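Local coordinates for protein tRNA-splicing ligase RtcB (Thermus thermophilus, PDB 2EPG) that probably joins RNA ends, sealing a 3'-phosphate or 2',3'-cyclic phosphate to a 5'-hydroxyl with GTP and manganese, at residues L462-V467 with G473-R478; F14-P19 with A38-L43. All blocks are in the same frame, centred on the assembly; numbering follows the deposited sequence.

Contact 1 is buried and joins two elements that follow each other near the C-terminus, helix 462-470 and strand 474-486; contact 2 lies at the surface and brings the N-terminal strand 15-18 toward helix 40-48, so the two share no helix or strand. Their centres are about 16 Å apart, on the same side of the chain's centre. They meet where helix 462-470 passes segment 38-43: the methyl CB of Ala-466 rests 3.7 Å from OG of Ser-39 and 4.0 Å from CD1 of Ile-42. In contact 1 valine methyls pack on a glycine backbone and the aliphatic part of a lysine, whereas contact 2 pairs one apolar touch, phenylalanine on leucine, with two like-charged lysine ends.

Contact 1 of 2, residues L462-V467 with G473-R478; sequences LVVEAV and GKKVAR
A helix-turn-strand connection near the C-terminus brings Val-464 and Val-467 of helix 462-470 against Gly-473 and Lys-475, where the chain enters strand 474-486. The two valines are one helical turn apart and use the same branch: each CG1 lies anti to the backbone N (chi1 173° in Val-464), which carries it to the strand side. Val-467 CG1 presses on the backbone of Gly-473, 3.4 Å from CA, a tight carbon contact, and 3.6 Å from its N. Glycine suits this place because a beta carbon there would point at the helix and collide with that methyl.

One turn earlier, Val-464 CG1 meets the aliphatic part of Lys-475, with CG at 3.6 Å and CD at 3.8 Å, the two side chains crossing at about a right angle. The lysine bends at chi3 (64°); its ammonium group makes a cation-pi contact with Tyr-226, so a long amphipathic residue serves both the valine methyl and an aromatic ring. Strand 474-486 runs antiparallel to strands 216-225 and 391-395, and a classic beta bulge sets Val-476 and Ala-477 together opposite Val-393. Leu-394 of strand 391-395 touches both Val-464 and Lys-475. Val-464 also lies about 5 Å, side chain to side chain, from Ala-412, a predicted GMP-binding residue, which puts this packing beside the probable nucleotide pocket.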
loop_
_atom_site.group_PDB
_atom_site.type_symbol
_atom_site.label_atom_id
_atom_site.label_comp_id
_atom_site.label_asym_id
_atom_site.label_seq_id
_atom_site.Cartn_x
_atom_site.Cartn_y
_atom_site.Cartn_z
ATOM N N LEU A 462 -8.954 9.872 12.939
ATOM C CA LEU A 462 -8.584 11.265 12.726
ATOM C C LEU A 462 -7.901 11.353 11.372
ATOM O O LEU A 462 -8.096 12.310 10.629
ATOM C CB LEU A 462 -7.637 11.747 13.824
ATOM C CG LEU A 462 -8.208 11.790 15.249
ATOM C CD1 LEU A 462 -7.057 11.942 16.234
ATOM C CD2 LEU A 462 -9.208 12.935 15.397
ATOM N N VAL A 463 -7.114 10.334 11.049
ATOM C CA VAL A 463 -6.427 10.301 9.770
ATOM C C VAL A 463 -7.446 10.403 8.634
ATOM O O VAL A 463 -7.354 11.303 7.797
ATOM C CB VAL A 463 -5.599 9.013 9.626
ATOM C CG1 VAL A 463 -4.901 8.986 8.266
ATOM C CG2 VAL A 463 -4.558 8.948 10.761
ATOM N N VAL A 464 -8.427 9.500 8.620
ATOM C CA VAL A 464 -9.462 9.519 7.587
ATOM C C VAL A 464 -10.205 10.856 7.597
ATOM O O VAL A 464 -10.592 11.371 6.548
ATOM C CB VAL A 464 -10.483 8.372 7.784
ATOM C CG1 VAL A 464 -11.640 8.531 6.801
ATOM C CG2 VAL A 464 -9.800 7.017 7.555
ATOM N N GLU A 465 -10.400 11.412 8.790
ATOM C CA GLU A 465 -11.083 12.692 8.963
ATOM C C GLU A 465 -10.282 13.798 8.267
ATOM O O GLU A 465 -10.831 14.640 7.537
ATOM C CB GLU A 465 -11.198 13.008 10.462
ATOM C CG GLU A 465 -11.921 14.305 10.807
ATOM C CD GLU A 465 -11.761 14.704 12.284
ATOM O OE1 GLU A 465 -10.733 15.339 12.628
ATOM O OE2 GLU A 465 -12.663 14.377 13.099
ATOM N N ALA A 466 -8.977 13.801 8.500
ATOM C CA ALA A 466 -8.124 14.822 7.891
ATOM C C ALA A 466 -8.106 14.634 6.382
ATOM O O ALA A 466 -8.217 15.595 5.616
ATOM C CB ALA A 466 -6.732 14.721 8.436
ATOM N N VAL A 467 -7.973 13.387 5.955
ATOM C CA VAL A 467 -7.945 13.094 4.530
ATOM C C VAL A 467 -9.213 13.569 3.839
ATOM O O VAL A 467 -9.141 14.242 2.810
ATOM C CB VAL A 467 -7.746 11.585 4.283
ATOM C CG1 VAL A 467 -8.327 11.188 2.947
ATOM C CG2 VAL A 467 -6.256 11.262 4.323
ATOM N N GLY A 473 -9.619 12.251 -0.260
ATOM C CA GLY A 473 -10.077 10.907 0.022
ATOM C C GLY A 473 -11.509 10.883 0.518
ATOM O O GLY A 473 -11.762 11.120 1.702
ATOM N N LYS A 474 -12.447 10.590 -0.381
ATOM C CA LYS A 474 -13.846 10.555 -0.019
ATOM C C LYS A 474 -14.198 9.248 0.699
ATOM O O LYS A 474 -13.877 8.162 0.210
ATOM C CB LYS A 474 -14.708 10.692 -1.271
ATOM C CG LYS A 474 -16.197 10.509 -1.000
ATOM C CD LYS A 474 -17.005 10.462 -2.290
ATOM C CE LYS A 474 -17.065 11.810 -2.963
ATOM N NZ LYS A 474 -17.952 11.771 -4.164
ATOM N N LYS A 475 -14.849 9.359 1.857
ATOM C CA LYS A 475 -15.260 8.182 2.617
ATOM C C LYS A 475 -16.340 7.416 1.897
ATOM O O LYS A 475 -17.316 7.996 1.434
ATOM C CB LYS A 475 -15.786 8.573 3.993
ATOM C CG LYS A 475 -14.697 9.000 4.942
ATOM C CD LYS A 475 -15.264 9.488 6.262
ATOM C CE LYS A 475 -15.987 8.393 7.004
ATOM N NZ LYS A 475 -16.527 8.921 8.309
ATOM N N VAL A 476 -16.163 6.103 1.802
ATOM C CA VAL A 476 -17.146 5.267 1.142
ATOM C C VAL A 476 -17.760 4.285 2.120
ATOM O O VAL A 476 -18.980 4.181 2.208
ATOM C CB VAL A 476 -16.529 4.494 -0.032
ATOM C CG1 VAL A 476 -17.599 3.615 -0.681
ATOM C CG2 VAL A 476 -15.922 5.483 -1.031
ATOM N N ALA A 477 -16.926 3.559 2.861
ATOM C CA ALA A 477 -17.464 2.600 3.827
ATOM C C ALA A 477 -16.501 2.276 4.942
ATOM O O ALA A 477 -15.315 2.602 4.869
ATOM C CB ALA A 477 -17.892 1.302 3.114
ATOM N N ARG A 478 -17.032 1.642 5.986
ATOM C CA ARG A 478 -16.238 1.225 7.127
ATOM C C ARG A 478 -16.464 -0.259 7.296
ATOM O O ARG A 478 -17.581 -0.743 7.117
ATOM C CB ARG A 478 -16.636 1.958 8.412
ATOM C CG ARG A 478 -15.722 1.597 9.571
ATOM C CD ARG A 478 -16.021 2.420 10.817
ATOM N NE ARG A 478 -17.297 2.060 11.423
ATOM C CZ ARG A 478 -17.916 2.799 12.334
ATOM N NH1 ARG A 478 -19.073 2.405 12.843
ATOM N NH2 ARG A 478 -17.380 3.947 12.722
#

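Contact 2 of 2, residues F14-P19 with A38-L43; sequences FEKIAP and ASKEIL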
loop_
_atom_site.group_PDB
_atom_site.type_symbol
_atom_site.label_atom_id
_atom_site.label_comp_id
_atom_site.label_asym_id
_atom_site.label_seq_id
_atom_site.Cartn_x
_atom_site.Cartn_y
_atom_site.Cartn_z
ATOM N N PHE A 14 5.509 27.057 9.189
ATOM C CA PHE A 14 4.495 26.553 8.268
ATOM C C PHE A 14 3.160 27.279 8.414
ATOM O O PHE A 14 2.687 27.492 9.527
ATOM C CB PHE A 14 4.306 25.033 8.435
ATOM C CG PHE A 14 3.767 24.606 9.778
ATOM C CD1 PHE A 14 2.425 24.778 10.098
ATOM C CD2 PHE A 14 4.594 23.977 10.700
ATOM C CE1 PHE A 14 1.914 24.325 11.318
ATOM C CE2 PHE A 14 4.099 23.520 11.921
ATOM C CZ PHE A 14 2.755 23.692 12.231
ATOM N N GLU A 15 2.573 27.676 7.286
ATOM C CA GLU A 15 1.287 28.371 7.282
ATOM C C GLU A 15 0.169 27.462 6.758
ATOM O O GLU A 15 0.430 26.464 6.085
ATOM C CB GLU A 15 1.357 29.663 6.433
ATOM C CG GLU A 15 1.683 29.503 4.926
ATOM C CD GLU A 15 1.079 30.640 4.056
ATOM O OE1 GLU A 15 0.510 31.605 4.629
ATOM O OE2 GLU A 15 1.166 30.569 2.799
ATOM N N LYS A 16 -1.078 27.804 7.074
ATOM C CA LYS A 16 -2.216 27.016 6.612
ATOM C C LYS A 16 -2.714 27.607 5.300
ATOM O O LYS A 16 -2.948 28.816 5.195
ATOM C CB LYS A 16 -3.329 27.039 7.656
ATOM C CG LYS A 16 -4.507 26.119 7.359
ATOM C CD LYS A 16 -5.505 26.156 8.511
ATOM C CE LYS A 16 -6.705 25.272 8.257
ATOM N NZ LYS A 16 -7.638 25.288 9.403
ATOM N N ILE A 17 -2.868 26.756 4.294
ATOM C CA ILE A 17 -3.314 27.206 2.988
ATOM C C ILE A 17 -4.717 26.745 2.627
ATOM O O ILE A 17 -5.323 27.246 1.684
ATOM C CB ILE A 17 -2.312 26.748 1.906
ATOM C CG1 ILE A 17 -1.069 27.634 1.979
ATOM C CG2 ILE A 17 -2.946 26.797 0.511
ATOM C CD1 ILE A 17 -0.087 27.389 0.853
ATOM N N ALA A 18 -5.240 25.795 3.385
ATOM C CA ALA A 18 -6.574 25.281 3.121
ATOM C C ALA A 18 -6.994 24.410 4.278
ATOM O O ALA A 18 -6.184 24.065 5.122
ATOM C CB ALA A 18 -6.567 24.465 1.841
ATOM N N PRO A 19 -8.276 24.038 4.339
ATOM C CA PRO A 19 -8.676 23.186 5.457
ATOM C C PRO A 19 -7.768 21.953 5.501
ATOM O O PRO A 19 -7.420 21.393 4.459
ATOM C CB PRO A 19 -10.130 22.852 5.124
ATOM C CG PRO A 19 -10.596 24.102 4.455
ATOM C CD PRO A 19 -9.441 24.447 3.537
ATOM N N ALA A 38 -3.162 17.697 7.811
ATOM C CA ALA A 38 -3.353 17.338 9.208
ATOM C C ALA A 38 -4.545 18.013 9.870
ATOM O O ALA A 38 -5.157 18.917 9.312
ATOM C CB ALA A 38 -2.091 17.649 9.988
ATOM N N SER A 39 -4.864 17.550 11.075
ATOM C CA SER A 39 -5.984 18.075 11.860
ATOM C C SER A 39 -5.455 19.059 12.874
ATOM O O SER A 39 -4.245 19.141 13.096
ATOM C CB SER A 39 -6.683 16.949 12.636
ATOM O OG SER A 39 -7.488 16.124 11.808
ATOM N N LYS A 40 -6.363 19.804 13.502
ATOM C CA LYS A 40 -5.951 20.732 14.541
ATOM C C LYS A 40 -5.423 19.839 15.648
ATOM O O LYS A 40 -4.493 20.196 16.367
ATOM C CB LYS A 40 -7.137 21.562 15.045
ATOM C CG LYS A 40 -7.468 22.738 14.137
ATOM C CD LYS A 40 -6.207 23.570 13.894
ATOM C CE LYS A 40 -6.411 24.651 12.850
ATOM N NZ LYS A 40 -5.099 25.240 12.455
ATOM N N GLU A 41 -6.016 18.655 15.746
ATOM C CA GLU A 41 -5.633 17.676 16.746
ATOM C C GLU A 41 -4.346 16.948 16.378
ATOM O O GLU A 41 -3.510 16.680 17.237
ATOM C CB GLU A 41 -6.766 16.671 16.944
ATOM C CG GLU A 41 -8.055 17.298 17.454
ATOM C CD GLU A 41 -7.835 18.213 18.661
ATOM O OE1 GLU A 41 -7.400 19.371 18.469
ATOM O OE2 GLU A 41 -8.088 17.770 19.806
ATOM N N ILE A 42 -4.187 16.627 15.098
ATOM C CA ILE A 42 -2.984 15.941 14.646
ATOM C C ILE A 42 -1.763 16.844 14.820
ATOM O O ILE A 42 -0.690 16.380 15.201
ATOM C CB ILE A 42 -3.109 15.509 13.164
ATOM C CG1 ILE A 42 -4.193 14.432 13.039
ATOM C CG2 ILE A 42 -1.774 14.994 12.648
ATOM C CD1 ILE A 42 -4.497 14.011 11.629
ATOM N N LEU A 43 -1.934 18.132 14.546
ATOM C CA LEU A 43 -0.841 19.084 14.691
ATOM C C LEU A 43 -0.332 19.069 16.117
ATOM O O LEU A 43 0.856 19.246 16.359
ATOM C CB LEU A 43 -1.310 20.495 14.358
ATOM C CG LEU A 43 -1.308 20.908 12.897
ATOM C CD1 LEU A 43 -1.945 22.282 12.772
ATOM C CD2 LEU A 43 0.121 20.914 12.379
#
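The phenyl ring of Phe-14 meets Leu-43 obliquely, through its far end: CZ is 3.8 Å and CE1 4.0 Å from the single methyl CD2. Phe-36 forms an edge-to-face pair with the same ring, and Ile-24 adds an aliphatic contact. The two side chains run past each other in opposite directions, one from just before strand 15-18 and the other from helix 40-48. The beta carbon of Phe-14 already points at the helical segment, and with chi1 at 64° its CG sits between the backbone N and the carbonyl carbon. A large aromatic suits this partly exposed place, for the long phenylalanine and the leucine together span the 11.2 Å between the CA atoms of Phe-14 and Leu-43. Leucine answers the ring with a branched end that offers it one methyl.

Two residues on, within strand 15-18, Lys-16 reaches toward Lys-40. Its chain is extended, whereas that of Lys-40 bends at chi2 (-53°), and the two lie nearly perpendicular. NZ of Lys-16 lies 3.7 Å from CE of Lys-40, while the two NZ atoms are 4.0 Å apart. Such neighbouring like charges would be expected to repel, but both residues are at the surface, where water can screen them, and NZ of Lys-40 is hydrogen-bonded to OH of Tyr-22.

Strand 15-18 pairs antiparallel with strand 21-24, which in turn pairs with strand 34-37. Tyr-22 of the middle strand touches Lys-16 and Leu-43, while at the start of helix 40-48 Ser-39 packs on Tyr-20 and Ile-42 on Pro-74, both in loops.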